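PDB 4QNY: mitogen activated protein kinase, putative from Leishmania donovani, which probably transfers the terminal phosphate of ATP to serine or threonine side chains of target proteins, as mitogen-activated protein kinases do. Local coordinates for residues 150-153 / 154-157; 136-139 / 140-144; 108-111 / 112-116. One frame throughout, in Å; residues are numbered along the deposited sequence.

Overall arrangement
All three are local contacts within one stretch of chain in the protein kinase domain, and all are partly buried. Interaction 1 lies deepest, its centre about 4 Å from the centre of the chain, against about 13 Å for interactions 2 and 3. Interactions 1 and 3 both touch the ATP analogue. Their strands 156-158 and 110-111 pair in the same small sheet, and I156 O probably accepts a hydrogen bond from L112 N. Interaction 1 is polar and metal-bound; interaction 3 reads the adenine and ribose and starts a helix, with K113 exposed. Interaction 2 lies within helix 124-143, is dominated by helical backbone bonds, and touches interaction 1 where L138 packs on I151.

Interaction 1. Residues 150-153 / 154-157; sequences DITP and ANIL. With MG (magnesium ion), chain C; ANP (phosphoaminophosphonic acid-adenylate ester), chain D.
N155 carries its CG anti to its own carbonyl carbon (chi1 -66°), which swings the amide back over the turn to D150, while D150 turns its CG anti to the backbone N (chi1 -157°) and brings the carboxylate up to the same amide nitrogen. N155 ND2 donates a nearly straight bond (167°) to D150 O at 2.7 Å, in the carbonyl plane of D150 and almost in the N155 amide plane. The second bond, from N155 ND2 to D150 OD2 at 2.9 Å, is bent and weak. At the other end of the amide, N155 OD1 binds the magnesium ion at 2.1 Å; the straight bond at ND2 and the metal at OD1 together fix the rotation of the group. Two phosphate oxygens of the nucleotide, two waters and D168 complete the six ligands, and the D150 side chain also touches D168.

Two backbone bonds close the turn: N155 N donates to T152 O at 2.9 Å and I156 N to P153 O at 3.1 Å. I156 CG1 tucks in against T152 O at 3.2 Å. On the nucleotide side, A154 O accepts the ribose hydroxyl O3' at 2.8 Å, and L157 lays CD1 against the adenine, 3.6 Å from its C5. The arrangement is that of the protein kinase catalytic loop, running from the aspartate of the His-Arg-Asp motif to the magnesium-binding asparagine.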
# COMPACT_ATOMS: atom_id res chain seq x y z
N ASP A 150 4.30 -0.58 0.73
CA ASP A 150 3.27 -1.62 0.77
C ASP A 150 2.13 -1.36 -0.22
O ASP A 150 0.96 -1.41 0.15
CB ASP A 150 2.71 -1.76 2.19
CG ASP A 150 2.09 -3.12 2.44
OD1 ASP A 150 2.44 -4.08 1.72
OD2 ASP A 150 1.25 -3.24 3.36
N ILE A 151 2.48 -1.09 -1.48
CA ILE A 151 1.48 -0.85 -2.51
C ILE A 151 0.91 -2.17 -3.04
O ILE A 151 1.55 -2.87 -3.83
CB ILE A 151 2.06 -0.04 -3.69
CG1 ILE A 151 2.45 1.36 -3.21
CG2 ILE A 151 1.04 0.07 -4.82
CD1 ILE A 151 1.27 2.20 -2.77
N THR A 152 -0.28 -2.51 -2.57
CA THR A 152 -0.99 -3.72 -2.97
C THR A 152 -2.46 -3.38 -3.20
O THR A 152 -2.95 -2.38 -2.66
CB THR A 152 -0.87 -4.85 -1.91
OG1 THR A 152 -1.51 -4.43 -0.70
CG2 THR A 152 0.59 -5.19 -1.63
N PRO A 153 -3.18 -4.20 -3.99
CA PRO A 153 -4.61 -3.97 -4.24
C PRO A 153 -5.43 -3.80 -2.97
O PRO A 153 -6.37 -3.00 -2.95
CB PRO A 153 -5.03 -5.23 -5.00
CG PRO A 153 -3.81 -5.65 -5.71
CD PRO A 153 -2.66 -5.31 -4.80
N ALA A 154 -5.08 -4.55 -1.92
CA ALA A 154 -5.81 -4.48 -0.65
C ALA A 154 -5.61 -3.13 0.03
O ALA A 154 -6.46 -2.70 0.82
CB ALA A 154 -5.37 -5.61 0.27
N ASN A 155 -4.50 -2.47 -0.26
CA ASN A 155 -4.20 -1.17 0.32
C ASN A 155 -4.64 -0.01 -0.58
O ASN A 155 -4.23 1.13 -0.39
CB ASN A 155 -2.71 -1.05 0.63
CG ASN A 155 -2.27 -2.01 1.72
OD1 ASN A 155 -3.09 -2.52 2.49
ND2 ASN A 155 -0.97 -2.27 1.80
N ILE A 156 -5.49 -0.32 -1.55
CA ILE A 156 -6.03 0.69 -2.46
C ILE A 156 -7.55 0.73 -2.37
O ILE A 156 -8.23 -0.17 -2.84
CB ILE A 156 -5.63 0.41 -3.92
CG1 ILE A 156 -4.11 0.29 -4.06
CG2 ILE A 156 -6.17 1.49 -4.83
CD1 ILE A 156 -3.37 1.59 -3.82
N LEU A 157 -8.08 1.80 -1.77
CA LEU A 157 -9.52 1.90 -1.52
C LEU A 157 -10.26 2.63 -2.64
O LEU A 157 -9.81 3.67 -3.12
CB LEU A 157 -9.77 2.61 -0.19
CG LEU A 157 -9.17 1.95 1.06
CD1 LEU A 157 -9.34 2.84 2.28
CD2 LEU A 157 -9.80 0.58 1.30
MG MG C . -3.39 -3.34 4.36
PG ANP D . -1.49 -2.48 9.25
O1G ANP D . -2.55 -2.68 10.29
O2G ANP D . -1.15 -0.94 9.15
O3G ANP D . -0.18 -3.26 9.68
PB ANP D . -3.57 -3.63 7.71
O1B ANP D . -3.78 -4.59 8.84
O2B ANP D . -3.81 -4.37 6.37
N3B ANP D . -2.00 -3.04 7.73
PA ANP D . -5.28 -1.75 6.60
O1A ANP D . -4.65 -2.15 5.32
O2A ANP D . -5.21 -0.24 6.85
O3A ANP D . -4.58 -2.44 7.86
O5' ANP D . -6.78 -2.25 6.59
C5' ANP D . -7.13 -3.60 6.24
C4' ANP D . -8.33 -3.58 5.33
O4' ANP D . -9.38 -2.79 5.92
C3' ANP D . -8.11 -2.96 3.96
O3' ANP D . -7.55 -3.90 3.05
C2' ANP D . -9.53 -2.54 3.56
O2' ANP D . -10.25 -3.62 2.97
C1' ANP D . -10.14 -2.16 4.91
N9 ANP D . -10.15 -0.72 5.16
C8 ANP D . -9.16 0.02 5.73
N7 ANP D . -9.43 1.30 5.84
C5 ANP D . -10.70 1.40 5.28
C6 ANP D . -11.56 2.50 5.09
N6 ANP D . -11.26 3.76 5.44
N1 ANP D . -12.76 2.27 4.51
C2 ANP D . -13.07 1.01 4.16
N3 ANP D . -12.34 -0.10 4.29
C4 ANP D . -11.16 0.17 4.86
O HOH W 1 -2.07 -4.71 3.80
O HOH W 2 -4.90 -4.52 3.63

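Interaction 2. Residues 136-139 / 140-144; sequences RALH and IIHSA
L138 O accepts from H142 N at 2.8 Å and also lies under one face of the H142 imidazole, 3.0 Å from H142 CG. H142 reaches this place with CG anti to its carbonyl carbon (chi1 -67°), running alongside L138, and its NE2 is satisfied by a hydrogen bond to D208. The neighbouring rungs are ordinary helical bonds, I141 N to A137 O at 3.1 Å and S143 N to H139 O at 3.0 Å; the one from I140 N to R136 O is long and weak. Near the end of the helix I140 O is the carbonyl with two donors: S143 folds its hydroxyl back so that OG donates to I140 O at 2.6 Å, and A144 N adds a weak bond. A144 N makes a second weak bond to I141 O.

R136 stretches out to D80 in a salt bridge through NH1, and I140 CD1 lies over one face of the R136 guanidinium, 3.6 Å from R136 NH1. On the buried, apolar side L138 CD2 lies 4.3 Å from I141 CD1. I141 also touches F169, while H139 packs on helix 302-306. These are the last turns of the long helix 124-143 of the kinase C-lobe, the one that leads into the catalytic loop.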
# COMPACT_ATOMS: atom_id res chain seq x y z
N ARG A 136 -0.93 9.89 -8.81
CA ARG A 136 -1.03 11.24 -8.26
C ARG A 136 -0.86 11.22 -6.74
O ARG A 136 -0.24 12.12 -6.16
CB ARG A 136 -2.37 11.87 -8.64
CG ARG A 136 -2.57 13.27 -8.11
CD ARG A 136 -4.02 13.69 -8.21
NE ARG A 136 -4.32 14.82 -7.34
CZ ARG A 136 -4.51 14.71 -6.03
NH1 ARG A 136 -4.43 13.53 -5.43
NH2 ARG A 136 -4.78 15.79 -5.31
N ALA A 137 -1.39 10.18 -6.11
CA ALA A 137 -1.26 10.02 -4.66
C ALA A 137 0.19 9.71 -4.29
O ALA A 137 0.71 10.24 -3.31
CB ALA A 137 -2.19 8.93 -4.16
N LEU A 138 0.82 8.84 -5.08
CA LEU A 138 2.21 8.47 -4.84
C LEU A 138 3.15 9.65 -5.02
O LEU A 138 4.16 9.76 -4.32
CB LEU A 138 2.63 7.33 -5.78
CG LEU A 138 2.12 5.94 -5.42
CD1 LEU A 138 2.61 4.92 -6.43
CD2 LEU A 138 2.56 5.56 -4.01
N HIS A 139 2.82 10.54 -5.96
CA HIS A 139 3.63 11.72 -6.20
C HIS A 139 3.65 12.62 -4.96
O HIS A 139 4.68 13.20 -4.62
CB HIS A 139 3.11 12.50 -7.41
CG HIS A 139 3.89 13.74 -7.71
ND1 HIS A 139 3.36 15.01 -7.59
CD2 HIS A 139 5.16 13.91 -8.14
CE1 HIS A 139 4.27 15.90 -7.92
NE2 HIS A 139 5.38 15.26 -8.26
N ILE A 140 2.50 12.71 -4.30
CA ILE A 140 2.37 13.51 -3.09
C ILE A 140 3.15 12.89 -1.93
O ILE A 140 3.88 13.58 -1.22
CB ILE A 140 0.89 13.66 -2.70
CG1 ILE A 140 0.18 14.57 -3.71
CG2 ILE A 140 0.76 14.22 -1.29
CD1 ILE A 140 -1.29 14.30 -3.85
N ILE A 141 2.99 11.58 -1.76
CA ILE A 141 3.69 10.85 -0.71
C ILE A 141 5.21 10.91 -0.91
O ILE A 141 5.96 11.15 0.04
CB ILE A 141 3.25 9.37 -0.67
CG1 ILE A 141 1.75 9.28 -0.37
CG2 ILE A 141 4.05 8.59 0.36
CD1 ILE A 141 1.16 7.91 -0.63
N HIS A 142 5.65 10.72 -2.15
CA HIS A 142 7.07 10.74 -2.47
C HIS A 142 7.67 12.14 -2.33
O HIS A 142 8.84 12.28 -1.96
CB HIS A 142 7.31 10.23 -3.90
CG HIS A 142 7.00 8.77 -4.07
ND1 HIS A 142 6.96 8.16 -5.30
CD2 HIS A 142 6.72 7.81 -3.16
CE1 HIS A 142 6.66 6.88 -5.15
NE2 HIS A 142 6.51 6.64 -3.86
N SER A 143 6.88 13.16 -2.62
CA SER A 143 7.34 14.54 -2.50
C SER A 143 7.55 14.91 -1.03
O SER A 143 8.34 15.80 -0.71
CB SER A 143 6.34 15.51 -3.15
OG SER A 143 5.10 15.48 -2.47
N ALA A 144 6.84 14.22 -0.15
CA ALA A 144 6.98 14.43 1.29
C ALA A 144 8.16 13.65 1.85
O ALA A 144 8.39 13.64 3.06
CB ALA A 144 5.69 14.05 2.01

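Interaction 3. Residues 108-111 / 112-116; sequences METD and LKQVL. With ANP (phosphoaminophosphonic acid-adenylate ester), chain D.
D111 and K113 meet at the start of helix 112-117 through a capping hydrogen bond. D111 sets its CG between its backbone N and carbonyl carbon (chi1 62°), which curls the carboxylate over the helix start; D111 OD1 takes a weak, bent bond from K113 N at 3.2 Å. D111 O accepts from V115 N at 3.1 Å, the bond of the first turn. So one residue offers the start of the helix both a side-chain and a main-chain acceptor.

The other carboxylate oxygen faces the nucleotide: the ribose hydroxyl O2' of the ATP analogue donates to D111 OD2, although the modelled 2.4 Å is doubtfully short. Further back, M108 N gives a fairly straight bond (163°) to adenine N1 at 3.1 Å, a main-chain contact to the base.

Apolar and van der Waals packing links the strand to the helix as well. T110 lays its CG2 across V115, 3.8 Å from CG2 of that residue, while T110 OG1 rests against Q114 CB at 3.3 Å. L112, facing the other way, is buried against P153, I156 and I215. Together this is the protein kinase hinge running into the first helix of the C-lobe, with an N-cap aspartate that also holds the ribose.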
# COMPACT_ATOMS: atom_id res chain seq x y z
N MET A 108 -14.53 4.20 2.82
CA MET A 108 -14.58 3.91 1.39
C MET A 108 -15.38 2.63 1.17
O MET A 108 -15.47 1.79 2.06
CB MET A 108 -13.17 3.79 0.81
CG MET A 108 -12.37 5.09 0.85
SD MET A 108 -12.99 6.35 -0.28
CE MET A 108 -12.52 5.65 -1.86
N GLU A 109 -15.96 2.49 -0.02
CA GLU A 109 -16.88 1.39 -0.29
C GLU A 109 -16.19 0.02 -0.27
O GLU A 109 -16.73 -0.93 0.30
CB GLU A 109 -17.57 1.61 -1.64
CG GLU A 109 -18.48 2.84 -1.66
CD GLU A 109 -19.11 3.08 -3.02
OE1 GLU A 109 -19.13 2.14 -3.84
OE2 GLU A 109 -19.60 4.20 -3.25
N THR A 110 -15.02 -0.07 -0.88
CA THR A 110 -14.28 -1.33 -0.94
C THR A 110 -12.83 -1.08 -1.33
O THR A 110 -12.37 0.06 -1.32
CB THR A 110 -14.93 -2.31 -1.95
OG1 THR A 110 -14.18 -3.53 -1.98
CG2 THR A 110 -14.97 -1.70 -3.34
N ASP A 111 -12.10 -2.14 -1.67
CA ASP A 111 -10.75 -1.96 -2.21
C ASP A 111 -10.54 -2.83 -3.45
O ASP A 111 -11.40 -3.63 -3.82
CB ASP A 111 -9.69 -2.25 -1.14
CG ASP A 111 -9.72 -3.68 -0.63
OD1 ASP A 111 -9.63 -4.61 -1.45
OD2 ASP A 111 -9.84 -3.88 0.59
N LEU A 112 -9.37 -2.67 -4.08
CA LEU A 112 -9.12 -3.29 -5.38
C LEU A 112 -8.95 -4.81 -5.36
O LEU A 112 -9.26 -5.46 -6.35
CB LEU A 112 -7.87 -2.65 -6.02
CG LEU A 112 -8.09 -1.33 -6.76
CD1 LEU A 112 -6.83 -0.92 -7.51
CD2 LEU A 112 -9.28 -1.43 -7.70
N LYS A 113 -8.43 -5.37 -4.27
CA LYS A 113 -8.24 -6.82 -4.15
C LYS A 113 -9.54 -7.61 -4.31
O LYS A 113 -9.60 -8.55 -5.14
CB LYS A 113 -7.61 -7.16 -2.81
CG LYS A 113 -7.52 -8.65 -2.56
CD LYS A 113 -6.79 -8.97 -1.28
CE LYS A 113 -6.65 -10.48 -1.12
NZ LYS A 113 -5.73 -10.84 -0.01
N GLN A 114 -10.50 -7.33 -3.39
CA GLN A 114 -11.99 -7.38 -3.61
C GLN A 114 -12.62 -7.18 -4.95
O GLN A 114 -13.43 -8.00 -5.37
CB GLN A 114 -12.68 -6.34 -2.73
CG GLN A 114 -13.52 -6.75 -1.37
CD GLN A 114 -12.76 -6.27 -0.12
OE1 GLN A 114 -11.95 -5.41 -0.38
NE2 GLN A 114 -13.22 -6.57 1.14
N VAL A 115 -12.36 -6.02 -5.55
CA VAL A 115 -12.95 -5.65 -6.83
C VAL A 115 -12.49 -6.61 -7.92
O VAL A 115 -13.27 -7.04 -8.77
CB VAL A 115 -12.58 -4.19 -7.25
CG1 VAL A 115 -12.82 -3.95 -8.74
CG2 VAL A 115 -13.36 -3.17 -6.42
N LEU A 116 -11.20 -6.95 -7.86
CA LEU A 116 -10.59 -7.87 -8.80
C LEU A 116 -11.08 -9.30 -8.57
O LEU A 116 -11.28 -10.06 -9.53
CB LEU A 116 -9.07 -7.81 -8.69
CG LEU A 116 -8.41 -6.54 -9.23
CD1 LEU A 116 -6.98 -6.41 -8.71
CD2 LEU A 116 -8.43 -6.54 -10.75
PG ANP D . -1.49 -2.48 9.25
O1G ANP D . -2.55 -2.68 10.29
O2G ANP D . -1.15 -0.94 9.15
O3G ANP D . -0.18 -3.26 9.68
PB ANP D . -3.57 -3.63 7.71
O1B ANP D . -3.78 -4.59 8.84
O2B ANP D . -3.81 -4.37 6.37
N3B ANP D . -2.00 -3.04 7.73
PA ANP D . -5.28 -1.75 6.60
O1A ANP D . -4.65 -2.15 5.32
O2A ANP D . -5.21 -0.24 6.85
O3A ANP D . -4.58 -2.44 7.86
O5' ANP D . -6.78 -2.25 6.59
C5' ANP D . -7.13 -3.60 6.24
C4' ANP D . -8.33 -3.58 5.33
O4' ANP D . -9.38 -2.79 5.92
C3' ANP D . -8.11 -2.96 3.96
O3' ANP D . -7.55 -3.90 3.05
C2' ANP D . -9.53 -2.54 3.56
O2' ANP D . -10.25 -3.62 2.97
C1' ANP D . -10.14 -2.16 4.91
N9 ANP D . -10.15 -0.72 5.16
C8 ANP D . -9.16 0.02 5.73
N7 ANP D . -9.43 1.30 5.84
C5 ANP D . -10.70 1.40 5.28
C6 ANP D . -11.56 2.50 5.09
N6 ANP D . -11.26 3.76 5.44
N1 ANP D . -12.76 2.27 4.51
C2 ANP D . -13.07 1.01 4.16
N3 ANP D . -12.34 -0.10 4.29
C4 ANP D . -11.16 0.17 4.86